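Local atomic coordinates of alpha-glucosidase (Pseudoalteromonas sp. K8, PDB entry 5HQA), a protein that probably hydrolyses alpha-glucosidic linkages as a calcium-binding, chloride-activated member of glycoside hydrolase family 97. Residues 427-441 with 447-459. Sequence-based numbering, arbitrary orientation.
Sequences AKHKISINTHEPIKD and TYPNWITREGARG. With CA (calcium ion), chain C; AC1 (4,6-dideoxy-4-{[(1S,4R,5S,6S)-4,5,6-trihydroxy-3-(hydroxymethyl)cyclohex-2-en-1-yl]amino}-alpha-D-glucopyranose), chain B.
Thr435 and Arg454 face each other on two adjacent parallel strands, 432-435 and 451-454, of the TIM-type barrel of the catalytic domain, and illustrate how such a barrel carries its active site just beyond the C-terminal strand ends. Glu455 N bonds to Thr435 O, setting the Glu455 side chain against His436. Glu455 CB lies over the centre of the His436 imidazole face, a CH-pi contact of 3.6 Å to the ring centroid; chi1 of -166° then turns CG away from the backbone N, and the extended chain carries the carboxylate past the ring to the calcium ion. Although this carboxylate lies close to His436 ND1, its plane 48° from the ring's, the N-H points almost straight (172°) at O2B of the bound acarbose unit, while Asp489 takes NE2. Glu455 OE1 and Glu437 OE2 bind the calcium ion at 2.3 and 2.4 Å respectively, with Glu154 and Glu461 completing the protein ligands. Water 1 ties Glu455 OE1 to the backbone N of Glu437 and Gly456.

Farther from the metal, Arg454 NH2 sits 3.3 Å above the Trp451 ring plane, over its centre, while Asp441 CB approaches the guanidinium's other face. Arg454 NH1 holds Ile439 O, 2.8 Å away and nearly in the guanidinium plane. With alanine in place of Arg454, Ile439 O is likely to lose this donor, the indole face its packed NH2, and the Asp441 carboxylate a nearby positive charge. At the indole edge, Trp451 NE1 donates to Thr435 OG1 at 3.0 Å, the oxygen somewhat out of the ring plane.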
# COMPACT_ATOMS: atom_id res chain seq x y z
N ALA A 427 -12.47 6.93 13.23
CA ALA A 427 -13.75 6.89 12.54
C ALA A 427 -14.88 7.43 13.41
O ALA A 427 -15.82 8.04 12.88
CB ALA A 427 -14.07 5.47 12.10
N LYS A 428 -14.81 7.24 14.73
CA LYS A 428 -15.84 7.82 15.59
C LYS A 428 -15.82 9.35 15.56
O LYS A 428 -16.82 9.97 15.93
CB LYS A 428 -15.66 7.34 17.03
CG LYS A 428 -15.90 5.86 17.22
CD LYS A 428 -15.72 5.46 18.68
CE LYS A 428 -16.16 4.03 18.92
NZ LYS A 428 -15.46 3.06 18.02
N HIS A 429 -14.70 9.95 15.15
CA HIS A 429 -14.58 11.40 15.01
C HIS A 429 -14.72 11.87 13.57
O HIS A 429 -14.45 13.04 13.27
CB HIS A 429 -13.23 11.86 15.58
CG HIS A 429 -13.06 11.55 17.03
ND1 HIS A 429 -12.67 10.30 17.48
CD2 HIS A 429 -13.26 12.30 18.14
CE1 HIS A 429 -12.62 10.31 18.80
NE2 HIS A 429 -12.97 11.51 19.22
N LYS A 430 -15.13 10.97 12.67
CA LYS A 430 -15.17 11.23 11.22
C LYS A 430 -13.81 11.70 10.71
O LYS A 430 -13.71 12.63 9.90
CB LYS A 430 -16.29 12.20 10.86
CG LYS A 430 -17.68 11.58 11.10
CD LYS A 430 -18.81 12.50 10.66
CE LYS A 430 -20.18 11.90 11.00
NZ LYS A 430 -20.15 10.42 10.95
N ILE A 431 -12.75 11.03 11.16
CA ILE A 431 -11.38 11.32 10.74
C ILE A 431 -10.85 10.11 9.97
O ILE A 431 -11.03 8.97 10.40
CB ILE A 431 -10.49 11.66 11.95
CG1 ILE A 431 -10.92 13.01 12.55
CG2 ILE A 431 -9.01 11.64 11.57
CD1 ILE A 431 -10.22 13.36 13.84
N SER A 432 -10.20 10.38 8.84
CA SER A 432 -9.52 9.37 8.04
C SER A 432 -8.03 9.39 8.34
O SER A 432 -7.46 10.42 8.70
CB SER A 432 -9.74 9.62 6.54
OG SER A 432 -11.11 9.49 6.23
N ILE A 433 -7.39 8.22 8.17
CA ILE A 433 -6.03 7.98 8.65
C ILE A 433 -5.13 7.62 7.47
O ILE A 433 -5.48 6.76 6.65
CB ILE A 433 -5.99 6.88 9.72
CG1 ILE A 433 -6.74 7.34 10.97
CG2 ILE A 433 -4.55 6.52 10.08
CD1 ILE A 433 -6.12 8.57 11.63
N ASN A 434 -3.97 8.28 7.41
CA ASN A 434 -2.89 8.01 6.47
C ASN A 434 -1.70 7.57 7.31
O ASN A 434 -1.09 8.39 8.00
CB ASN A 434 -2.59 9.27 5.65
CG ASN A 434 -1.26 9.23 4.92
OD1 ASN A 434 -0.65 8.17 4.74
ND2 ASN A 434 -0.80 10.41 4.47
N THR A 435 -1.37 6.27 7.29
CA THR A 435 -0.41 5.70 8.24
C THR A 435 0.97 5.60 7.62
O THR A 435 1.16 4.84 6.66
CB THR A 435 -0.84 4.31 8.71
OG1 THR A 435 -2.20 4.33 9.15
CG2 THR A 435 0.06 3.83 9.86
N HIS A 436 1.95 6.30 8.19
CA HIS A 436 3.34 6.07 7.83
C HIS A 436 4.00 5.15 8.85
O HIS A 436 3.60 5.10 10.01
CB HIS A 436 4.10 7.40 7.69
CG HIS A 436 3.78 8.12 6.41
ND1 HIS A 436 4.74 8.72 5.62
CD2 HIS A 436 2.60 8.29 5.77
CE1 HIS A 436 4.16 9.24 4.55
NE2 HIS A 436 2.86 9.01 4.63
N GLU A 437 5.02 4.42 8.39
CA GLU A 437 5.56 3.26 9.10
C GLU A 437 4.41 2.37 9.57
O GLU A 437 4.22 2.15 10.77
CB GLU A 437 6.46 3.66 10.26
CG GLU A 437 7.64 4.51 9.81
CD GLU A 437 7.23 5.94 9.49
OE1 GLU A 437 6.52 6.54 10.32
OE2 GLU A 437 7.57 6.45 8.39
N PRO A 438 3.61 1.83 8.63
CA PRO A 438 2.38 1.12 8.99
C PRO A 438 2.58 -0.37 9.05
O PRO A 438 3.69 -0.87 8.83
CB PRO A 438 1.48 1.46 7.80
CG PRO A 438 2.45 1.34 6.64
CD PRO A 438 3.79 1.88 7.17
N ILE A 439 1.49 -1.09 9.32
CA ILE A 439 1.38 -2.47 8.86
C ILE A 439 1.08 -2.44 7.37
O ILE A 439 0.41 -1.53 6.87
CB ILE A 439 0.28 -3.22 9.65
CG1 ILE A 439 0.13 -4.67 9.17
CG2 ILE A 439 -1.08 -2.50 9.51
CD1 ILE A 439 1.34 -5.55 9.50
N LYS A 440 1.60 -3.43 6.64
CA LYS A 440 1.31 -3.52 5.22
C LYS A 440 -0.20 -3.57 4.98
O LYS A 440 -0.97 -4.03 5.82
CB LYS A 440 1.97 -4.76 4.62
CG LYS A 440 1.38 -6.07 5.18
CD LYS A 440 2.28 -7.27 4.89
CE LYS A 440 1.67 -8.54 5.46
NZ LYS A 440 2.51 -9.75 5.23
N ASP A 441 -0.61 -3.05 3.82
CA ASP A 441 -2.01 -3.04 3.42
C ASP A 441 -2.46 -4.47 3.13
O ASP A 441 -1.78 -5.21 2.41
CB ASP A 441 -2.16 -2.15 2.17
CG ASP A 441 -3.62 -1.87 1.80
OD1 ASP A 441 -4.52 -2.68 2.13
OD2 ASP A 441 -3.87 -0.81 1.15
N THR A 447 -13.32 -2.75 4.64
CA THR A 447 -14.08 -2.89 5.88
C THR A 447 -14.15 -1.57 6.64
O THR A 447 -15.18 -1.26 7.26
CB THR A 447 -13.43 -3.96 6.75
OG1 THR A 447 -13.12 -5.10 5.93
CG2 THR A 447 -14.35 -4.38 7.88
N TYR A 448 -13.06 -0.80 6.60
CA TYR A 448 -12.93 0.47 7.32
C TYR A 448 -12.49 1.52 6.31
O TYR A 448 -11.30 1.83 6.19
CB TYR A 448 -11.92 0.36 8.46
CG TYR A 448 -12.30 -0.74 9.42
CD1 TYR A 448 -13.29 -0.54 10.37
CD2 TYR A 448 -11.70 -1.98 9.34
CE1 TYR A 448 -13.66 -1.56 11.24
CE2 TYR A 448 -12.06 -3.00 10.20
CZ TYR A 448 -13.04 -2.78 11.14
OH TYR A 448 -13.40 -3.80 12.00
N PRO A 449 -13.44 2.09 5.56
CA PRO A 449 -13.08 2.98 4.46
C PRO A 449 -12.45 4.30 4.88
O PRO A 449 -12.10 5.10 4.00
CB PRO A 449 -14.41 3.22 3.75
CG PRO A 449 -15.25 2.00 4.11
CD PRO A 449 -14.86 1.69 5.51
N ASN A 450 -12.27 4.58 6.17
CA ASN A 450 -11.50 5.76 6.55
C ASN A 450 -10.01 5.48 6.63
O ASN A 450 -9.23 6.41 6.87
CB ASN A 450 -12.00 6.34 7.87
CG ASN A 450 -11.68 5.45 9.04
OD1 ASN A 450 -11.84 4.23 8.96
ND2 ASN A 450 -11.19 6.04 10.13
N TRP A 451 -9.59 4.23 6.44
CA TRP A 451 -8.16 3.90 6.38
C TRP A 451 -7.72 4.10 4.93
O TRP A 451 -7.64 3.15 4.14
CB TRP A 451 -7.90 2.48 6.88
CG TRP A 451 -6.51 2.30 7.43
CD1 TRP A 451 -5.47 3.19 7.35
CD2 TRP A 451 -6.02 1.19 8.18
NE1 TRP A 451 -4.37 2.69 8.00
CE2 TRP A 451 -4.68 1.46 8.52
CE3 TRP A 451 -6.59 -0.02 8.61
CZ2 TRP A 451 -3.90 0.58 9.26
CZ3 TRP A 451 -5.82 -0.90 9.35
CH2 TRP A 451 -4.49 -0.59 9.67
N ILE A 452 -7.44 5.35 4.58
CA ILE A 452 -7.45 5.71 3.16
C ILE A 452 -6.14 5.37 2.46
O ILE A 452 -6.15 5.03 1.27
CB ILE A 452 -7.82 7.20 2.98
CG1 ILE A 452 -6.90 8.10 3.81
CG2 ILE A 452 -9.26 7.41 3.38
CD1 ILE A 452 -7.16 9.57 3.59
N THR A 453 -5.00 5.44 3.15
CA THR A 453 -3.74 5.18 2.49
C THR A 453 -2.67 4.94 3.55
O THR A 453 -2.92 5.05 4.76
CB THR A 453 -3.38 6.34 1.54
OG1 THR A 453 -2.34 5.93 0.64
CG2 THR A 453 -2.92 7.58 2.32
N ARG A 454 -1.47 4.58 3.09
CA ARG A 454 -0.35 4.37 3.99
C ARG A 454 0.94 4.45 3.19
O ARG A 454 0.93 4.47 1.96
CB ARG A 454 -0.45 3.01 4.70
CG ARG A 454 -0.10 1.81 3.81
CD ARG A 454 -0.65 0.53 4.42
NE ARG A 454 -2.11 0.60 4.52
CZ ARG A 454 -2.83 0.05 5.49
NH1 ARG A 454 -2.23 -0.62 6.48
NH2 ARG A 454 -4.16 0.17 5.47
N GLU A 455 2.06 4.50 3.91
CA GLU A 455 3.35 4.49 3.24
C GLU A 455 3.83 3.04 3.13
O GLU A 455 3.40 2.32 2.23
CB GLU A 455 4.34 5.39 3.99
CG GLU A 455 5.59 5.71 3.22
CD GLU A 455 6.50 6.67 3.98
OE1 GLU A 455 6.91 6.34 5.11
OE2 GLU A 455 6.77 7.77 3.45
N GLY A 456 4.69 2.58 4.04
CA GLY A 456 5.05 1.16 4.02
C GLY A 456 5.88 0.72 2.83
O GLY A 456 5.71 -0.41 2.32
N ALA A 457 6.79 1.58 2.38
CA ALA A 457 7.70 1.43 1.26
C ALA A 457 8.49 2.73 1.18
O ALA A 457 8.11 3.73 1.79
CB ALA A 457 6.96 1.17 -0.07
N ARG A 458 9.59 2.70 0.43
CA ARG A 458 10.33 3.94 0.19
C ARG A 458 9.54 4.84 -0.75
O ARG A 458 9.29 4.47 -1.91
CB ARG A 458 11.70 3.63 -0.38
CG ARG A 458 12.69 3.12 0.67
CD ARG A 458 14.02 2.71 0.04
NE ARG A 458 14.66 3.80 -0.70
CZ ARG A 458 15.92 4.19 -0.52
NH1 ARG A 458 16.70 3.60 0.38
NH2 ARG A 458 16.41 5.19 -1.26
N GLY A 459 9.16 6.02 -0.27
CA GLY A 459 8.53 7.03 -1.08
C GLY A 459 9.47 8.18 -1.42
O GLY A 459 10.70 8.07 -1.35
CA CA C . 8.70 7.09 6.34
C1 AC1 B . 13.66 7.71 9.27
O2 AC1 B . 13.10 5.52 8.48
C2 AC1 B . 12.53 6.76 8.93
C4A AC1 B . 7.50 12.37 7.97
C3 AC1 B . 11.61 7.35 7.89
O3 AC1 B . 10.59 6.40 7.53
C4 AC1 B . 11.02 8.64 8.40
N4A AC1 B . 9.88 9.14 7.57
C5 AC1 B . 12.23 9.56 8.34
O5 AC1 B . 13.18 9.13 9.41
C6 AC1 B . 11.92 11.01 8.53
C1B AC1 B . 8.65 9.53 8.35
C2B AC1 B . 7.43 9.99 7.30
O2B AC1 B . 7.31 8.97 6.31
C3B AC1 B . 7.66 11.27 6.78
O3B AC1 B . 6.73 11.63 5.73
O4 AC1 B . 7.86 13.66 7.50
C5B AC1 B . 8.29 12.05 9.14
C7B AC1 B . 8.85 10.54 9.33
C6B AC1 B . 8.05 12.91 10.40
O6B AC1 B . 6.83 12.54 10.94
O HOH W 1 6.40 3.80 5.89
O HOH W 2 -3.14 1.61 1.93